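Side-chain contact in hypothetical protein Atu2144 (Agrobacterium tumefaciens, PDB 2ODF), which is of unknown function but belongs to the N-formylglutamate amidohydrolase family, so it may hydrolyse an N-acyl amide bond: residues 45-49 and 50-54. Numbering follows the deposited sequence.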
loop_
_atom_site.group_PDB
_atom_site.type_symbol
_atom_site.label_atom_id
_atom_site.label_comp_id
_atom_site.label_asym_id
_atom_site.label_seq_id
_atom_site.Cartn_x
_atom_site.Cartn_y
_atom_site.Cartn_z
ATOM N N LEU A 45 -18.918 4.292 -10.578
ATOM C CA LEU A 45 -18.347 5.277 -9.634
ATOM C C LEU A 45 -19.178 6.561 -9.494
ATOM O O LEU A 45 -18.679 7.587 -9.041
ATOM C CB LEU A 45 -16.910 5.638 -10.020
ATOM C CG LEU A 45 -15.845 4.553 -9.865
ATOM C CD1 LEU A 45 -14.558 4.977 -10.607
ATOM C CD2 LEU A 45 -15.547 4.217 -8.404
ATOM N N GLY A 46 -20.450 6.486 -9.882
ATOM C CA GLY A 46 -21.327 7.644 -9.885
ATOM C C GLY A 46 -21.107 8.600 -11.034
ATOM O O GLY A 46 -21.587 9.734 -10.982
ATOM N N LEU A 47 -20.423 8.138 -12.092
ATOM C CA LEU A 47 -20.096 8.972 -13.257
ATOM C C LEU A 47 -20.960 8.657 -14.480
ATOM O O LEU A 47 -21.512 7.556 -14.629
ATOM C CB LEU A 47 -18.618 8.788 -13.667
ATOM C CG LEU A 47 -17.568 9.118 -12.617
ATOM C CD1 LEU A 47 -16.177 8.646 -13.075
ATOM C CD2 LEU A 47 -17.551 10.625 -12.292
ATOM N N SER A 48 -21.064 9.649 -15.352
ATOM C CA SER A 48 -21.815 9.508 -16.595
ATOM C C SER A 48 -21.068 8.641 -17.601
ATOM O O SER A 48 -19.847 8.531 -17.555
ATOM C CB SER A 48 -22.073 10.884 -17.204
ATOM O OG SER A 48 -20.888 11.403 -17.774
ATOM N N ALA A 49 -21.814 8.025 -18.511
ATOM C CA ALA A 49 -21.230 7.222 -19.587
ATOM C C ALA A 49 -20.162 8.005 -20.382
ATOM O O ALA A 49 -19.103 7.456 -20.708
ATOM C CB ALA A 49 -22.330 6.700 -20.503
ATOM N N ASP A 50 -20.416 9.284 -20.659
ATOM C CA ASP A 50 -19.430 10.153 -21.316
ATOM C C ASP A 50 -18.123 10.310 -20.536
ATOM O O ASP A 50 -17.051 10.278 -21.124
ATOM C CB ASP A 50 -19.985 11.568 -21.560
ATOM C CG ASP A 50 -20.996 11.627 -22.693
ATOM O OD1 ASP A 50 -21.305 10.574 -23.305
ATOM O OD2 ASP A 50 -21.487 12.754 -22.966
ATOM N N VAL A 51 -18.203 10.545 -19.233
ATOM C CA VAL A 51 -16.991 10.740 -18.445
ATOM C C VAL A 51 -16.255 9.398 -18.390
ATOM O O VAL A 51 -15.028 9.357 -18.455
ATOM C CB VAL A 51 -17.253 11.297 -17.004
ATOM C CG1 VAL A 51 -15.967 11.242 -16.169
ATOM C CG2 VAL A 51 -17.778 12.742 -17.059
ATOM N N LEU A 52 -16.997 8.303 -18.318
ATOM C CA LEU A 52 -16.374 6.973 -18.193
ATOM C C LEU A 52 -15.650 6.546 -19.470
ATOM O O LEU A 52 -14.739 5.722 -19.424
ATOM C CB LEU A 52 -17.410 5.920 -17.819
ATOM C CG LEU A 52 -17.930 5.924 -16.383
ATOM C CD1 LEU A 52 -19.106 4.959 -16.297
ATOM C CD2 LEU A 52 -16.853 5.585 -15.363
ATOM N N SER A 53 -16.069 7.115 -20.602
ATOM C CA SER A 53 -15.450 6.813 -21.906
ATOM C C SER A 53 -14.433 7.897 -22.287
ATOM O O SER A 53 -13.876 7.903 -23.404
ATOM C CB SER A 53 -16.554 6.694 -22.953
ATOM O OG SER A 53 -17.166 7.953 -23.167
ATOM N N SER A 54 -14.162 8.804 -21.354
ATOM C CA SER A 54 -13.275 9.929 -21.622
ATOM C C SER A 54 -11.887 9.661 -21.080
ATOM O O SER A 54 -11.635 8.627 -20.483
ATOM C CB SER A 54 -13.822 11.217 -20.976
ATOM O OG SER A 54 -13.638 11.210 -19.559
#
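Ser48 holds Val51 and Leu52 through two hydrogen bonds that start the short helix 49-52, with Ser48 as its N-cap. The hydroxyl oxygen Ser48 OG accepts from Val51 N at 3.2 Å, with an N-H...O angle of 161°. OG can reach this amide because it sits between the backbone N and the carbonyl carbon of its own residue (chi1 74°), turned toward the amide of Val51. The carbonyl of the same serine serves the next amide: Leu52 N lies 3.0 Å from Ser48 O. Ser48 therefore supplies one side-chain and one backbone acceptor to two successive N-H groups. The following bond, from Ser53 N to Ala49 O, is weak and bent (131°), in keeping with Ser53 being the first residue to leave the helical conformation. At this end Val51 O receives both Ser54 N and Ser54 OG, the hydroxyl at 2.6 Å and tilted out of the carbonyl plane; Ser54 OG is also hydrogen-bonded to Ala56 N.

Apolar packing lies on the Leu47 side of this single turn, which follows the loop after strand 27-31 at the surface of the chain. Leu47, just before the cap, has its CG anti to the carbonyl carbon, and its CD1 touches both Val51 and Leu52. CD1 comes 4.0 Å from Val51 CG1, the two side chains crossing nearly at right angles. Leu47 CB also lies against the Leu52 side chain, 4.0 Å from Leu52 CG. Leu85 packs against Leu47, and Thr44 against Leu52. Val51 CG2 rests 3.5 Å from Ser48 OG, beside the capping bond, while Leu52 CD2 meets Leu47 CD1 at 3.9 Å.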